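Local coordinates for protein spore germination lipase LipC (Metagenome, PDB 6NKD) that probably hydrolyses lipid esters as a GDSL-family serine lipase of the SGNH hydrolase clan, related to a lipase involved in spore germination, at residues N82-L85 against Q86-I90; R155-K158 against Q159-S162. All coordinates share one frame; numbering follows the deposited sequence.

Contact 1. Residues N82-L85 against Q86-I90; sequences NDLL and QSLEI
Asn-82 and Gln-86, one helical turn apart, set their side-chain amides askew: the planes stand 77° apart, and OD1 of Asn-82 lies 3.1 Å from NE2 of Gln-86. The torsions bring them there, Asn-82 with CG opposite its own backbone N (chi1 -169°), Gln-86 with CG opposite its carbonyl carbon and the chain extended beyond. The firm partner of Asn-82 OD1 is ND2 of Asn-110 in the second subunit, and Gln-86 packs on that same Asn-110. Replacing Gln-86 with alanine would probably strip the Asn-82 amide of this neighbour and open a gap toward the second subunit. One residue along, Ser-87 grips the carbonyl O of Asp-83 twice: N and OG each lie 2.8 Å from Asp-83 O and arrive from opposite faces of its carbonyl plane. On another flank Leu-84 CD1 meets Leu-88 CD1 at 3.7 Å, the two side chains inclined to each other beside Trp-149 of helix 144-157. The chemistry therefore divides round helix 81-94: the Leu-84 and Leu-88 branches pack within the subunit, while Leu-85 meets Leu-57 of the second subunit; the buried serine hydroxyl is satisfied by its own helix, and Asn-82, which probably helps bind substrate, has its amide oxygen engaged by the neighbouring subunit.

Contact 2. Residues R155-K158 against Q159-S162; sequences RHLK and QLES
The C-terminal end of helix 144-157 tightens here into a short 3-10 turn before the chain runs on to strand 166-169, an alpha-to-beta connection of the SGNH hydrolase fold. The evidence is two successive i to i+3 backbone bonds: Leu-160 N donates to Leu-157 O and Glu-161 N to Lys-158 O, each at 3.2 Å. Both N-H groups point almost straight at their acceptors (162° and 166°), yet each donor sits well above the carbonyl plane, as the tight turn demands. Side chains fold back over the last helical carbonyls. Gln-159 bends at its second torsion (chi2 -83°), with CG 3.4 Å from His-156 O. Leu-160 lays CD1 against Leu-157 O at 3.3 Å, while its contact with the other leucine is looser, CD1 of Leu-157 and CD1 of Leu-160 being 4.3 Å apart. Both leucines pack on Tyr-111 of helix 98-122, and Leu-157 also reaches Val-168, so the apolar side of the turn faces the protein body. The other side carries charge. Glu-161 is extended, and its OE2 accepts a hydrogen bond from the backbone N of Val-168, tying the turn to the strand that follows. Lys-158, equally extended, makes no salt bridge with it: NZ of Lys-158 stays 5.5 Å from OE1 of Glu-161.

Contact 1 precedes contact 2 along the chain, and both belong to the same GDSL hydrolase fold. Their centres lie 22 Å apart, with nearest atoms about 12 Å apart, so they do not touch. What joins them is the helical layer: residues 82-90 belong to helix 81-94, which follows strand 74-77, whereas 155-162 close helix 144-157 and lead to strand 166-169, at one edge of the five-stranded parallel sheet within this chain. Both pack against helix 98-122, and contact 1 also touches helix 144-157 through Trp-149. Contact 1 lies near the putative active site and meets a second subunit; contact 2 is a surface turn away from the probable catalytic and substrate-binding residues.

Contact 1. Residues N82-L85 against Q86-I90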
ATOM      1  N   ASN A  82      -8.610  17.822  -4.966  1.00 77.13           N
ATOM      2  CA  ASN A  82      -7.280  17.892  -5.559  1.00 73.50           C
ATOM      3  C   ASN A  82      -7.142  19.054  -6.534  1.00 74.54           C
ATOM      4  O   ASN A  82      -6.019  19.508  -6.784  1.00 73.42           O
ATOM      5  CB  ASN A  82      -6.947  16.573  -6.257  1.00 72.22           C
ATOM      6  CG  ASN A  82      -5.491  16.480  -6.666  1.00 69.83           C
ATOM      7  OD1 ASN A  82      -5.166  16.494  -7.853  1.00 70.05           O
ATOM      8  ND2 ASN A  82      -4.604  16.389  -5.681  1.00 68.01           N
ATOM      9  N   ASP A  83      -8.253  19.544  -7.090  1.00 77.25           N
ATOM     10  CA  ASP A  83      -8.187  20.722  -7.948  1.00 80.33           C
ATOM     11  C   ASP A  83      -7.753  21.955  -7.167  1.00 73.70           C
ATOM     12  O   ASP A  83      -7.078  22.832  -7.716  1.00 72.14           O
ATOM     13  CB  ASP A  83      -9.542  20.967  -8.616  1.00 90.92           C
ATOM     14  CG  ASP A  83     -10.025  19.772  -9.412  1.00102.56           C
ATOM     15  OD1 ASP A  83      -9.454  18.673  -9.248  1.00105.96           O
ATOM     16  OD2 ASP A  83     -10.976  19.930 -10.207  1.00108.24           O
ATOM     17  N   LEU A  84      -8.130  22.035  -5.887  1.00 69.94           N
ATOM     18  CA  LEU A  84      -7.675  23.141  -5.051  1.00 67.97           C
ATOM     19  C   LEU A  84      -6.165  23.092  -4.862  1.00 66.76           C
ATOM     20  O   LEU A  84      -5.488  24.126  -4.936  1.00 66.88           O
ATOM     21  CB  LEU A  84      -8.402  23.104  -3.703  1.00 67.64           C
ATOM     22  CG  LEU A  84      -8.190  24.216  -2.667  1.00 65.75           C
ATOM     23  CD1 LEU A  84      -7.004  23.929  -1.749  1.00 63.65           C
ATOM     24  CD2 LEU A  84      -8.039  25.579  -3.333  1.00 65.10           C
ATOM     25  N   LEU A  85      -5.617  21.899  -4.618  1.00 65.63           N
ATOM     26  CA  LEU A  85      -4.172  21.767  -4.470  1.00 64.48           C
ATOM     27  C   LEU A  85      -3.454  22.128  -5.763  1.00 65.13           C
ATOM     28  O   LEU A  85      -2.428  22.818  -5.739  1.00 64.43           O
ATOM     29  CB  LEU A  85      -3.811  20.346  -4.033  1.00 65.55           C
ATOM     30  CG  LEU A  85      -3.699  20.069  -2.531  1.00 65.20           C
ATOM     31  CD1 LEU A  85      -5.016  20.327  -1.816  1.00 65.05           C
ATOM     32  CD2 LEU A  85      -3.223  18.644  -2.279  1.00 66.17           C
ATOM     33  N   GLN A  86      -3.977  21.673  -6.904  1.00 67.34           N
ATOM     34  CA  GLN A  86      -3.371  22.026  -8.182  1.00 69.29           C
ATOM     35  C   GLN A  86      -3.462  23.525  -8.438  1.00 68.40           C
ATOM     36  O   GLN A  86      -2.516  24.134  -8.949  1.00 69.10           O
ATOM     37  CB  GLN A  86      -4.039  21.250  -9.318  1.00 72.73           C
ATOM     38  CG  GLN A  86      -3.789  19.752  -9.293  1.00 75.11           C
ATOM     39  CD  GLN A  86      -4.491  19.034 -10.430  1.00 80.59           C
ATOM     40  OE1 GLN A  86      -5.231  19.646 -11.201  1.00 84.16           O
ATOM     41  NE2 GLN A  86      -4.260  17.731 -10.541  1.00 83.07           N
ATOM     42  N   SER A  87      -4.593  24.138  -8.079  1.00 67.26           N
ATOM     43  CA  SER A  87      -4.774  25.563  -8.340  1.00 67.33           C
ATOM     44  C   SER A  87      -3.871  26.411  -7.454  1.00 65.61           C
ATOM     45  O   SER A  87      -3.329  27.427  -7.906  1.00 67.55           O
ATOM     46  CB  SER A  87      -6.238  25.951  -8.142  1.00 67.83           C
ATOM     47  OG  SER A  87      -7.069  25.287  -9.078  1.00 70.05           O
ATOM     48  N   LEU A  88      -3.699  26.015  -6.189  1.00 63.53           N
ATOM     49  CA  LEU A  88      -2.823  26.768  -5.297  1.00 63.11           C
ATOM     50  C   LEU A  88      -1.383  26.751  -5.786  1.00 63.57           C
ATOM     51  O   LEU A  88      -0.661  27.743  -5.627  1.00 63.92           O
ATOM     52  CB  LEU A  88      -2.908  26.212  -3.876  1.00 63.26           C
ATOM     53  CG  LEU A  88      -4.087  26.689  -3.029  1.00 64.01           C
ATOM     54  CD1 LEU A  88      -3.987  26.131  -1.618  1.00 64.16           C
ATOM     55  CD2 LEU A  88      -4.146  28.208  -3.006  1.00 64.04           C
ATOM     56  N   GLU A  89      -0.947  25.640  -6.382  1.00 64.48           N
ATOM     57  CA  GLU A  89       0.399  25.584  -6.938  1.00 65.16           C
ATOM     58  C   GLU A  89       0.507  26.375  -8.234  1.00 65.84           C
ATOM     59  O   GLU A  89       1.557  26.966  -8.507  1.00 66.96           O
ATOM     60  CB  GLU A  89       0.815  24.131  -7.167  1.00 67.52           C
ATOM     61  CG  GLU A  89       0.722  23.252  -5.927  1.00 68.97           C
ATOM     62  CD  GLU A  89       1.574  23.760  -4.778  1.00 70.65           C
ATOM     63  OE1 GLU A  89       2.668  24.302  -5.038  1.00 73.25           O
ATOM     64  OE2 GLU A  89       1.149  23.614  -3.612  1.00 70.54           O
ATOM     65  N   ILE A  90      -0.554  26.401  -9.041  1.00 65.72           N
ATOM     66  CA  ILE A  90      -0.532  27.216 -10.251  1.00 68.44           C
ATOM     67  C   ILE A  90      -0.566  28.694  -9.889  1.00 70.13           C
ATOM     68  O   ILE A  90       0.128  29.513 -10.502  1.00 71.43           O
ATOM     69  CB  ILE A  90      -1.691  26.828 -11.186  1.00 69.44           C
ATOM     70  CG1 ILE A  90      -1.514  25.396 -11.694  1.00 69.97           C
ATOM     71  CG2 ILE A  90      -1.774  27.791 -12.362  1.00 73.45           C
ATOM     72  CD1 ILE A  90      -2.620  24.937 -12.621  1.00 72.25           C
TER

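Contact 2. Residues R155-K158 against Q159-S162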
ATOM      1  N   ARG A 155     -20.645  28.101  -1.627  1.00 75.74           N
ATOM      2  CA  ARG A 155     -21.921  28.791  -1.784  1.00 82.24           C
ATOM      3  C   ARG A 155     -22.530  28.523  -3.154  1.00 85.14           C
ATOM      4  O   ARG A 155     -23.758  28.450  -3.281  1.00 88.32           O
ATOM      5  CB  ARG A 155     -21.752  30.295  -1.548  1.00 85.94           C
ATOM      6  CG  ARG A 155     -20.829  31.004  -2.527  1.00 88.03           C
ATOM      7  CD  ARG A 155     -20.764  32.500  -2.243  1.00 91.59           C
ATOM      8  NE  ARG A 155     -19.854  33.191  -3.155  1.00 93.34           N
ATOM      9  CZ  ARG A 155     -20.232  33.784  -4.283  1.00 98.04           C
ATOM     10  NH1 ARG A 155     -21.508  33.779  -4.647  1.00101.65           N
ATOM     11  NH2 ARG A 155     -19.333  34.387  -5.050  1.00 98.25           N
ATOM     12  N   HIS A 156     -21.695  28.362  -4.183  1.00 84.82           N
ATOM     13  CA  HIS A 156     -22.193  27.944  -5.487  1.00 86.63           C
ATOM     14  C   HIS A 156     -22.597  26.478  -5.497  1.00 85.17           C
ATOM     15  O   HIS A 156     -23.424  26.079  -6.324  1.00 86.60           O
ATOM     16  CB  HIS A 156     -21.135  28.203  -6.563  1.00 87.09           C
ATOM     17  CG  HIS A 156     -20.891  29.656  -6.838  1.00 91.25           C
ATOM     18  ND1 HIS A 156     -19.680  30.133  -7.292  1.00 91.33           N
ATOM     19  CD2 HIS A 156     -21.704  30.734  -6.734  1.00 95.11           C
ATOM     20  CE1 HIS A 156     -19.755  31.443  -7.451  1.00 93.54           C
ATOM     21  NE2 HIS A 156     -20.974  31.832  -7.119  1.00 95.95           N
ATOM     22  N   LEU A 157     -22.037  25.670  -4.596  1.00 83.23           N
ATOM     23  CA  LEU A 157     -22.410  24.263  -4.519  1.00 82.75           C
ATOM     24  C   LEU A 157     -23.739  24.069  -3.804  1.00 85.60           C
ATOM     25  O   LEU A 157     -24.460  23.109  -4.095  1.00 86.65           O
ATOM     26  CB  LEU A 157     -21.310  23.465  -3.814  1.00 78.98           C
ATOM     27  CG  LEU A 157     -21.431  21.941  -3.835  1.00 78.23           C
ATOM     28  CD1 LEU A 157     -21.265  21.404  -5.250  1.00 78.11           C
ATOM     29  CD2 LEU A 157     -20.420  21.300  -2.896  1.00 75.96           C
ATOM     30  N   LYS A 158     -24.082  24.968  -2.877  1.00 87.09           N
ATOM     31  CA  LYS A 158     -25.350  24.875  -2.167  1.00 89.07           C
ATOM     32  C   LYS A 158     -26.547  25.116  -3.079  1.00 91.28           C
ATOM     33  O   LYS A 158     -27.678  24.814  -2.681  1.00 93.17           O
ATOM     34  CB  LYS A 158     -25.371  25.867  -1.001  1.00 90.53           C
ATOM     35  CG  LYS A 158     -26.378  25.529   0.093  1.00 93.82           C
ATOM     36  CD  LYS A 158     -26.459  26.629   1.140  1.00 97.35           C
ATOM     37  CE  LYS A 158     -27.521  26.319   2.185  1.00102.50           C
ATOM     38  NZ  LYS A 158     -27.733  27.459   3.122  1.00106.09           N
ATOM     39  N   GLN A 159     -26.326  25.645  -4.286  1.00 91.30           N
ATOM     40  CA  GLN A 159     -27.421  25.818  -5.234  1.00 94.62           C
ATOM     41  C   GLN A 159     -28.034  24.482  -5.629  1.00 94.67           C
ATOM     42  O   GLN A 159     -29.212  24.424  -6.002  1.00 97.95           O
ATOM     43  CB  GLN A 159     -26.922  26.554  -6.480  1.00 95.45           C
ATOM     44  CG  GLN A 159     -26.264  27.897  -6.204  1.00 96.19           C
ATOM     45  CD  GLN A 159     -27.267  29.025  -6.064  1.00101.97           C
ATOM     46  OE1 GLN A 159     -27.344  29.677  -5.023  1.00103.69           O
ATOM     47  NE2 GLN A 159     -28.037  29.268  -7.120  1.00105.62           N
ATOM     48  N   LEU A 160     -27.259  23.401  -5.548  1.00 91.01           N
ATOM     49  CA  LEU A 160     -27.710  22.082  -5.973  1.00 91.10           C
ATOM     50  C   LEU A 160     -28.581  21.383  -4.938  1.00 92.27           C
ATOM     51  O   LEU A 160     -29.116  20.308  -5.233  1.00 93.92           O
ATOM     52  CB  LEU A 160     -26.506  21.190  -6.302  1.00 86.95           C
ATOM     53  CG  LEU A 160     -25.657  21.483  -7.545  1.00 85.09           C
ATOM     54  CD1 LEU A 160     -24.752  22.692  -7.348  1.00 83.77           C
ATOM     55  CD2 LEU A 160     -24.834  20.260  -7.924  1.00 81.98           C
ATOM     56  N   GLU A 161     -28.743  21.955  -3.748  1.00 92.12           N
ATOM     57  CA  GLU A 161     -29.484  21.279  -2.691  1.00 93.49           C
ATOM     58  C   GLU A 161     -30.981  21.309  -2.973  1.00 97.10           C
ATOM     59  O   GLU A 161     -31.537  22.350  -3.338  1.00 97.79           O
ATOM     60  CB  GLU A 161     -29.193  21.922  -1.335  1.00 95.52           C
ATOM     61  CG  GLU A 161     -29.997  21.313  -0.190  1.00101.49           C
ATOM     62  CD  GLU A 161     -29.561  21.811   1.174  1.00104.78           C
ATOM     63  OE1 GLU A 161     -30.169  22.776   1.684  1.00108.77           O
ATOM     64  OE2 GLU A 161     -28.606  21.234   1.736  1.00102.73           O
ATOM     65  N   SER A 162     -31.634  20.151  -2.804  1.00100.53           N
ATOM     66  CA  SER A 162     -33.091  20.022  -2.876  1.00107.68           C
ATOM     67  C   SER A 162     -33.493  19.108  -1.714  1.00108.08           C
ATOM     68  O   SER A 162     -33.752  17.916  -1.891  1.00109.41           O
ATOM     69  CB  SER A 162     -33.550  19.477  -4.227  1.00111.55           C
ATOM     70  OG  SER A 162     -34.957  19.573  -4.366  1.00117.15           O
TER